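Side-chain contacts in diaminobutyrate-pyruvate transaminase and L-2,4-diaminobutyrate decarboxylase (Vibrio parahaemolyticus, PDB 2QMA), which probably acts as a pyridoxal-phosphate-dependent enzyme, the crystallised C-terminal part being its glutamate decarboxylase-like domain: residues Phe213-Ser218 and Lys227-Val232; Gly238-Thr243 and Phe260-Thr265; Leu177-Ile182 and Met222-Lys227. All coordinates share one frame; numbering follows the deposited sequence. Where two conformers were deposited one is given.

Contact 1 of 3, residues Phe213-Ser218 and Lys227-Val232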
loop_
_atom_site.group_PDB
_atom_site.type_symbol
_atom_site.label_atom_id
_atom_site.label_comp_id
_atom_site.label_asym_id
_atom_site.label_seq_id
_atom_site.Cartn_x
_atom_site.Cartn_y
_atom_site.Cartn_z
ATOM N N PHE A 213 -0.050 18.252 -5.071
ATOM C CA PHE A 213 1.326 18.531 -4.656
ATOM C C PHE A 213 2.201 17.286 -4.703
ATOM O O PHE A 213 3.404 17.376 -4.495
ATOM C CB PHE A 213 1.399 19.214 -3.275
ATOM C CG PHE A 213 2.691 19.976 -3.049
ATOM C CD1 PHE A 213 2.797 21.318 -3.416
ATOM C CD2 PHE A 213 3.816 19.337 -2.503
ATOM C CE1 PHE A 213 3.991 22.017 -3.225
ATOM C CE2 PHE A 213 5.012 20.026 -2.308
ATOM C CZ PHE A 213 5.102 21.368 -2.668
ATOM N N THR A 214 1.607 16.125 -5.012
ATOM C CA THR A 214 2.428 14.946 -5.268
ATOM C C THR A 214 3.247 15.116 -6.570
ATOM O O THR A 214 4.096 14.268 -6.859
ATOM C CB THR A 214 1.655 13.582 -5.278
ATOM O OG1 THR A 214 0.520 13.648 -6.157
ATOM C CG2 THR A 214 1.197 13.187 -3.854
ATOM N N VAL A 215 3.014 16.180 -7.343
ATOM C CA VAL A 215 3.929 16.473 -8.494
ATOM C C VAL A 215 5.286 16.965 -7.976
ATOM O O VAL A 215 6.319 16.440 -8.346
ATOM C CB VAL A 215 3.356 17.463 -9.591
ATOM C CG1 VAL A 215 4.386 17.717 -10.713
ATOM C CG2 VAL A 215 2.063 16.935 -10.205
ATOM N N GLN A 216 5.269 18.003 -7.142
ATOM C CA GLN A 216 6.477 18.493 -6.491
ATOM C C GLN A 216 7.104 17.359 -5.649
ATOM O O GLN A 216 8.304 17.133 -5.703
ATOM C CB GLN A 216 6.113 19.671 -5.592
ATOM C CG GLN A 216 5.734 20.909 -6.374
ATOM C CD GLN A 216 4.276 20.975 -6.923
ATOM O OE1 GLN A 216 3.533 19.989 -7.017
ATOM N NE2 GLN A 216 3.882 22.179 -7.286
ATOM N N LYS A 217 6.270 16.629 -4.897
ATOM C CA LYS A 217 6.797 15.590 -3.982
ATOM C C LYS A 217 7.400 14.466 -4.825
ATOM O O LYS A 217 8.434 13.906 -4.473
ATOM C CB LYS A 217 5.706 15.026 -3.065
ATOM C CG LYS A 217 5.143 16.043 -2.090
ATOM C CD LYS A 217 4.162 15.400 -1.123
ATOM C CE LYS A 217 4.712 15.396 0.293
ATOM N NZ LYS A 217 3.610 15.151 1.303
ATOM N N SER A 218 6.766 14.183 -5.957
ATOM C CA SER A 218 7.263 13.162 -6.881
ATOM C C SER A 218 8.618 13.590 -7.411
ATOM O O SER A 218 9.562 12.812 -7.421
ATOM C CB SER A 218 6.272 12.958 -8.036
ATOM O OG SER A 218 5.204 12.156 -7.555
ATOM N N LYS A 227 12.518 22.357 -7.827
ATOM C CA LYS A 227 12.917 23.309 -8.891
ATOM C C LYS A 227 12.684 22.771 -10.329
ATOM O O LYS A 227 12.704 23.526 -11.332
ATOM C CB LYS A 227 14.355 23.783 -8.636
ATOM C CG LYS A 227 15.428 23.544 -9.704
ATOM C CD LYS A 227 15.792 22.162 -9.772
ATOM C CE LYS A 227 16.983 21.906 -10.705
ATOM N NZ LYS A 227 16.925 20.406 -10.875
ATOM N N ALA A 228 12.485 21.453 -10.422
ATOM C CA ALA A 228 12.179 20.817 -11.708
ATOM C C ALA A 228 10.700 21.070 -12.139
ATOM O O ALA A 228 10.316 20.815 -13.281
ATOM C CB ALA A 228 12.498 19.293 -11.660
ATOM N N VAL A 229 9.865 21.543 -11.219
ATOM C CA VAL A 229 8.444 21.718 -11.547
ATOM C C VAL A 229 8.214 23.134 -12.022
ATOM O O VAL A 229 8.532 24.096 -11.325
ATOM C CB VAL A 229 7.533 21.386 -10.351
ATOM C CG1 VAL A 229 6.036 21.550 -10.712
ATOM C CG2 VAL A 229 7.789 19.981 -9.862
HETATM N N MSE A 230 7.642 23.241 -13.222
HETATM C CA MSE A 230 7.371 24.512 -13.879
HETATM C C MSE A 230 5.863 24.704 -13.838
HETATM O O MSE A 230 5.119 23.943 -14.459
HETATM C CB MSE A 230 7.790 24.332 -15.336
HETATM C CG MSE A 230 8.657 25.349 -15.853
HETATM SE SE MSE A 230 9.086 24.747 -17.668
HETATM C CE MSE A 230 8.836 26.475 -18.205
ATOM N N THR A 231 5.380 25.685 -13.088
ATOM C CA THR A 231 3.940 25.794 -12.951
ATOM C C THR A 231 3.377 26.785 -13.982
ATOM O O THR A 231 4.043 27.742 -14.402
ATOM C CB THR A 231 3.479 26.161 -11.532
ATOM O OG1 THR A 231 3.823 27.528 -11.286
ATOM C CG2 THR A 231 4.116 25.252 -10.450
ATOM N N VAL A 232 2.163 26.522 -14.425
ATOM C CA VAL A 232 1.461 27.404 -15.348
ATOM C C VAL A 232 0.251 27.958 -14.604
ATOM O O VAL A 232 -0.378 27.244 -13.819
ATOM C CB VAL A 232 0.993 26.618 -16.611
ATOM C CG1 VAL A 232 0.315 27.536 -17.628
ATOM C CG2 VAL A 232 2.188 25.901 -17.258
#
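Val-229 presents both of its methyls to the flank of the helical turn that carries Val-215 and Gln-216, and the apolar contacts gather on this one side chain. CG1 of Val-215 lies 4.2 Å from both Val-229 methyls, CG1 and CG2, the two side chains meeting at a slant. CG2 of Val-229 also reaches the backbone of the turn, 3.9 Å from CA of Gln-216 and 4.1 Å from the carbonyl O of Val-215. These are ordinary van der Waals separations, so the valine rests on the helix surface without being forced into it. With CG1 anti to the backbone N (chi1 -179°), CG2 is anti to the carbonyl carbon; both methyls share Val-215 CG1, while CG2 alone also lies over the backbone.

Val-229 opens strand 229-232, and the helix begins just after the loop that follows strand 203-208. The three elements form a beta-alpha-beta unit whose two strands are parallel neighbours in the large mixed sheet, with 229-232 at its edge within this chain. Consistent with such a crossover, helix 214-218 and the strand run nearly antiparallel, at 161° with axes 9.6 Å apart. Val-215 also packs on Ile-205 and Val-229 on Cys-207, so their side chains form part of the helix-sheet interface.

A second kind of contact is made by the amide of Gln-216. Its CA-CB bond does not aim at the strand; the chain folds at chi2 (81°) and brings the end group closer, crossing Val-229 at about a right angle. NE2 of Gln-216 comes within 4.1 Å of Val-229 CG1 and 4.4 Å of Thr-231 CG2. Both partners are methyls, so the amide nitrogen touches the strand by dispersion contact.

Contact 2 of 3, residues Gly238-Thr243 and Phe260-Thr265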
loop_
_atom_site.group_PDB
_atom_site.type_symbol
_atom_site.label_atom_id
_atom_site.label_comp_id
_atom_site.label_asym_id
_atom_site.label_seq_id
_atom_site.Cartn_x
_atom_site.Cartn_y
_atom_site.Cartn_z
ATOM N N GLY A 238 -10.184 26.913 -11.772
ATOM C CA GLY A 238 -9.236 25.876 -11.360
ATOM C C GLY A 238 -8.503 25.119 -12.476
ATOM O O GLY A 238 -7.524 24.423 -12.208
ATOM N N THR A 239 -8.987 25.231 -13.720
ATOM C CA THR A 239 -8.341 24.573 -14.873
ATOM C C THR A 239 -7.001 25.265 -15.247
ATOM O O THR A 239 -6.799 26.457 -14.997
ATOM C CB THR A 239 -9.285 24.559 -16.103
ATOM O OG1 THR A 239 -9.584 25.895 -16.502
ATOM C CG2 THR A 239 -10.629 23.859 -15.773
HETATM N N MSE A 240 -6.088 24.527 -15.874
HETATM C CA MSE A 240 -4.821 25.101 -16.347
HETATM C C MSE A 240 -5.127 26.193 -17.396
HETATM O O MSE A 240 -5.955 25.969 -18.308
HETATM C CB MSE A 240 -3.966 24.007 -17.018
HETATM C CG MSE A 240 -2.548 24.487 -17.299
HETATM SE SE MSE A 240 -1.577 23.200 -18.360
HETATM C CE MSE A 240 -1.160 21.890 -17.033
ATOM N N ASP A 241 -4.482 27.369 -17.275
ATOM C CA ASP A 241 -4.614 28.399 -18.341
ATOM C C ASP A 241 -3.811 28.034 -19.597
ATOM O O ASP A 241 -2.590 28.288 -19.655
ATOM C CB ASP A 241 -4.232 29.830 -17.852
ATOM C CG ASP A 241 -4.632 30.925 -18.865
ATOM O OD1 ASP A 241 -4.953 30.608 -20.034
ATOM O OD2 ASP A 241 -4.633 32.109 -18.483
ATOM N N ILE A 242 -4.466 27.503 -20.641
ATOM C CA ILE A 242 -3.711 27.068 -21.852
ATOM C C ILE A 242 -3.296 28.234 -22.773
ATOM O O ILE A 242 -2.532 28.031 -23.699
ATOM C CB ILE A 242 -4.458 25.945 -22.669
ATOM C CG1 ILE A 242 -5.682 26.530 -23.433
ATOM C CG2 ILE A 242 -4.853 24.815 -21.711
ATOM C CD1 ILE A 242 -6.355 25.595 -24.506
ATOM N N THR A 243 -3.767 29.447 -22.452
ATOM C CA THR A 243 -3.434 30.695 -23.159
ATOM C C THR A 243 -1.953 30.911 -23.372
ATOM O O THR A 243 -1.541 31.265 -24.449
ATOM C CB THR A 243 -3.996 31.972 -22.423
ATOM O OG1 THR A 243 -5.402 31.822 -22.230
ATOM C CG2 THR A 243 -3.795 33.174 -23.272
ATOM N N PHE A 260 9.958 17.883 -20.281
ATOM C CA PHE A 260 9.851 16.498 -20.760
ATOM C C PHE A 260 8.541 15.831 -20.377
ATOM O O PHE A 260 8.202 14.756 -20.890
ATOM C CB PHE A 260 11.020 15.651 -20.199
ATOM C CG PHE A 260 10.901 15.306 -18.725
ATOM C CD1 PHE A 260 10.351 14.088 -18.320
ATOM C CD2 PHE A 260 11.327 16.199 -17.755
ATOM C CE1 PHE A 260 10.253 13.749 -16.936
ATOM C CE2 PHE A 260 11.221 15.905 -16.404
ATOM C CZ PHE A 260 10.690 14.659 -15.982
ATOM N N ALA A 261 7.825 16.434 -19.421
ATOM C CA ALA A 261 6.558 15.865 -19.015
ATOM C C ALA A 261 5.569 16.950 -18.648
ATOM O O ALA A 261 5.956 18.006 -18.127
ATOM C CB ALA A 261 6.722 14.934 -17.771
ATOM N N ILE A 262 4.299 16.612 -18.803
ATOM C CA ILE A 262 3.254 17.617 -18.482
ATOM C C ILE A 262 2.139 16.900 -17.761
ATOM O O ILE A 262 1.711 15.836 -18.208
ATOM C CB ILE A 262 2.722 18.371 -19.764
ATOM C CG1 ILE A 262 1.710 19.449 -19.316
ATOM C CG2 ILE A 262 2.125 17.405 -20.782
ATOM C CD1 ILE A 262 1.558 20.636 -20.333
ATOM N N VAL A 263 1.648 17.484 -16.664
ATOM C CA VAL A 263 0.593 16.840 -15.938
ATOM C C VAL A 263 -0.759 17.500 -16.261
ATOM O O VAL A 263 -0.940 18.714 -16.011
ATOM C CB VAL A 263 0.873 16.827 -14.405
ATOM C CG1 VAL A 263 -0.297 16.241 -13.645
ATOM C CG2 VAL A 263 2.167 16.016 -14.108
ATOM N N GLY A 264 -1.687 16.706 -16.806
ATOM C CA GLY A 264 -3.072 17.170 -16.968
ATOM C C GLY A 264 -3.896 16.682 -15.790
ATOM O O GLY A 264 -3.883 15.492 -15.493
ATOM N N THR A 265 -4.616 17.557 -15.107
ATOM C CA THR A 265 -5.324 17.080 -13.870
ATOM C C THR A 265 -6.807 16.902 -14.245
ATOM O O THR A 265 -7.411 17.846 -14.757
ATOM C CB THR A 265 -5.104 18.025 -12.628
ATOM O OG1 THR A 265 -3.692 18.109 -12.343
ATOM C CG2 THR A 265 -5.810 17.508 -11.367
#
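Met-240, a selenomethionine in this crystal, has the largest area buried by the contact and reaches strand 260-265 with its terminal methyl alone. CE stands 3.3 Å from the carbonyl O of Val-263, while SE remains 5.1 Å from the same Val-263 oxygen. The angle C-O...CE at Val-263 is near 150°, so the methyl approaches the outer end of the carbonyl rather than its flank. The side chain runs extended through its first two torsions, with CG anti to the backbone N (chi1 -170°), and bends at the last one (chi3 -77°), which turns CE toward the strand.

The same methyl also approaches Ile-262, whose CG1 is 4.4 Å from CE of Met-240, an apolar approach looser than the one to the carbonyl. Strand 258-265 runs between strands 203-208 and 290-295, all parallel, in the large mixed sheet typical of the fold-type I pyridoxal-phosphate enzymes. Met-240 also touches Ser-208 and Ile-280, and Ile-262 packs on Val-206 and Ile-280; the loop side chain is therefore held between this sheet and helix 277-287.

Val-263 takes part through its backbone, for its side chain makes no close approach to residues 238-243 and packs on Leu-175 of helix 167-187 instead. The two segments have a common polar partner as well: the carboxylate of Asp-275 accepts the Met-240 N-H on OD1 and the Thr-265 N-H on OD2. Directly after Met-240 the loop forms an Asx turn, in which Asp-241 OD1 takes the backbone N of Thr-243 at 2.9 Å from above the carboxylate plane. The hydroxyl of Thr-243 gives a second bond to the syn lone pair of that oxygen.

Contact 3 of 3, residues Leu177-Ile182 and Met222-Lys227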
loop_
_atom_site.group_PDB
_atom_site.type_symbol
_atom_site.label_atom_id
_atom_site.label_comp_id
_atom_site.label_asym_id
_atom_site.label_seq_id
_atom_site.Cartn_x
_atom_site.Cartn_y
_atom_site.Cartn_z
ATOM N N LEU A 177 8.473 7.056 -14.774
ATOM C CA LEU A 177 8.575 6.461 -16.139
ATOM C C LEU A 177 8.954 7.549 -17.133
ATOM O O LEU A 177 9.817 7.347 -17.982
ATOM C CB LEU A 177 7.304 5.729 -16.592
ATOM C CG LEU A 177 7.034 4.451 -15.783
ATOM C CD1 LEU A 177 5.634 3.937 -16.162
ATOM C CD2 LEU A 177 8.126 3.413 -16.001
ATOM N N ALA A 178 8.339 8.717 -16.986
ATOM C CA ALA A 178 8.630 9.849 -17.900
ATOM C C ALA A 178 10.097 10.264 -17.807
ATOM O O ALA A 178 10.707 10.540 -18.812
ATOM C CB ALA A 178 7.714 11.026 -17.599
ATOM N N ARG A 179 10.603 10.315 -16.582
ATOM C CA ARG A 179 11.981 10.685 -16.293
ATOM C C ARG A 179 12.937 9.731 -17.041
ATOM O O ARG A 179 13.792 10.189 -17.781
ATOM C CB ARG A 179 12.228 10.692 -14.764
ATOM C CG ARG A 179 13.705 10.965 -14.408
ATOM C CD ARG A 179 14.009 10.427 -12.969
ATOM N NE ARG A 179 14.050 8.952 -12.899
ATOM C CZ ARG A 179 14.315 8.239 -11.801
ATOM N NH1 ARG A 179 14.602 8.854 -10.633
ATOM N NH2 ARG A 179 14.344 6.895 -11.856
ATOM N N ASP A 180 12.741 8.422 -16.912
ATOM C CA ASP A 180 13.619 7.442 -17.555
ATOM C C ASP A 180 13.395 7.481 -19.081
ATOM O O ASP A 180 14.338 7.288 -19.878
ATOM C CB ASP A 180 13.317 6.052 -16.999
ATOM C CG ASP A 180 13.828 5.848 -15.578
ATOM O OD1 ASP A 180 14.047 6.828 -14.808
ATOM O OD2 ASP A 180 13.973 4.692 -15.209
ATOM N N TRP A 181 12.153 7.733 -19.490
ATOM C CA TRP A 181 11.785 7.738 -20.924
ATOM C C TRP A 181 12.583 8.848 -21.645
ATOM O O TRP A 181 13.151 8.631 -22.740
ATOM C CB TRP A 181 10.252 7.910 -21.049
ATOM C CG TRP A 181 9.686 8.215 -22.408
ATOM C CD1 TRP A 181 9.303 7.340 -23.366
ATOM C CD2 TRP A 181 9.414 9.514 -22.906
ATOM N NE1 TRP A 181 8.805 8.019 -24.458
ATOM C CE2 TRP A 181 8.860 9.364 -24.193
ATOM C CE3 TRP A 181 9.570 10.802 -22.370
ATOM C CZ2 TRP A 181 8.445 10.465 -24.967
ATOM C CZ3 TRP A 181 9.177 11.894 -23.142
ATOM C CH2 TRP A 181 8.640 11.710 -24.444
ATOM N N ILE A 182 12.651 10.025 -21.023
ATOM C CA ILE A 182 13.252 11.153 -21.723
ATOM C C ILE A 182 14.774 10.966 -21.795
ATOM O O ILE A 182 15.339 11.302 -22.836
ATOM C CB ILE A 182 12.945 12.526 -21.077
ATOM C CG1 ILE A 182 13.320 13.680 -22.056
ATOM C CG2 ILE A 182 13.670 12.717 -19.750
ATOM C CD1 ILE A 182 12.569 13.657 -23.397
HETATM N N MSE A 222 12.251 11.510 -6.838
HETATM C CA MSE A 222 12.984 10.897 -7.945
HETATM C C MSE A 222 14.292 11.623 -8.294
HETATM O O MSE A 222 14.964 11.244 -9.266
HETATM C CB MSE A 222 12.053 10.746 -9.157
HETATM C CG MSE A 222 11.842 12.020 -9.898
HETATM SE SE MSE A 222 10.523 11.888 -11.339
HETATM C CE MSE A 222 9.071 11.250 -10.396
ATOM N N GLY A 223 14.669 12.639 -7.503
ATOM C CA GLY A 223 15.999 13.243 -7.608
ATOM C C GLY A 223 16.051 14.572 -8.391
ATOM O O GLY A 223 17.131 15.124 -8.558
ATOM N N LEU A 224 14.907 15.084 -8.854
ATOM C CA LEU A 224 14.894 16.299 -9.669
ATOM C C LEU A 224 14.691 17.553 -8.844
ATOM O O LEU A 224 15.144 18.643 -9.254
ATOM C CB LEU A 224 13.817 16.234 -10.771
ATOM C CG LEU A 224 13.981 15.009 -11.713
ATOM C CD1 LEU A 224 12.777 14.921 -12.716
ATOM C CD2 LEU A 224 15.317 15.083 -12.430
ATOM N N GLY A 225 14.005 17.404 -7.714
ATOM C CA GLY A 225 13.756 18.520 -6.780
ATOM C C GLY A 225 12.567 19.374 -7.184
ATOM O O GLY A 225 12.097 19.338 -8.355
ATOM N N GLU A 226 12.075 20.155 -6.221
ATOM C CA GLU A 226 10.929 21.023 -6.486
ATOM C C GLU A 226 11.239 21.974 -7.644
ATOM O O GLU A 226 10.316 22.352 -8.353
ATOM C CB GLU A 226 10.510 21.797 -5.220
ATOM C CG GLU A 226 10.141 20.859 -4.066
ATOM C CD GLU A 226 9.740 21.545 -2.786
ATOM O OE1 GLU A 226 9.855 22.809 -2.681
ATOM O OE2 GLU A 226 9.299 20.786 -1.870
ATOM N N LYS A 227 12.518 22.357 -7.827
ATOM C CA LYS A 227 12.917 23.309 -8.891
ATOM C C LYS A 227 12.684 22.771 -10.329
ATOM O O LYS A 227 12.704 23.526 -11.332
ATOM C CB LYS A 227 14.355 23.783 -8.636
ATOM C CG LYS A 227 15.428 23.544 -9.704
ATOM C CD LYS A 227 15.792 22.162 -9.772
ATOM C CE LYS A 227 16.983 21.906 -10.705
ATOM N NZ LYS A 227 16.925 20.406 -10.875
#
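CB of Arg-179 meets the selenium of Met-222, a selenomethionine, with SE 4.0 Å away, and the two side chains then slide past each other in opposite directions. CG of Arg-179 lies 4.4 Å from CD1 of Leu-224. The next carbon, CD of Arg-179, passes 3.9 Å from the carbonyl O of Met-222 and 4.1 Å from CG of Met-222. A bend at chi3 (72°) then swings the guanidinium out of line with the aliphatic chain.

NH1 of Arg-179 reaches the carbonyl O of Met-222, 2.8 Å off, lying 2° from the guanidinium plane and meeting a lone pair in the carbonyl plane; the bond is moderately bent at 138°. This carbonyl immediately precedes Gly-223, whose positive phi forms the Schellman motif that follows helix 214-221.

NE of Arg-179 binds Asp-180 OD1 at 2.9 Å, and NH2 reaches that same Asp-180 oxygen at 3.0 Å: a side-on salt bridge focused on one atom, whose two nearly in-plane bonds limit the turning of the guanidinium. In the second subunit, Trp-221 O accepts a further bond from NH1, and Ser-220 O one from NH2.

How the contacts relate
Contacts 1 and 2 each include a strand of the large mixed sheet; contact 3 joins a helix and a loop beside it, all on one side of the chain's centre. Contacts 1 and 3 alternate along the chain and share Lys-227, their centres about 10 Å apart. Contact 2 follows both in sequence, about 12 Å from contact 1 and 17 Å from contact 3, centre to centre. Strand 258-265 connects them, since Val-263 touches Val-215 of contact 1 and Phe-260 packs against Arg-179 and Ile-182 of contact 3. Contact 3, and Lys-227 shared with contact 1, reach the second subunit, whereas contact 2 does not; all lie away from the predicted cofactor lysine, Lys-325.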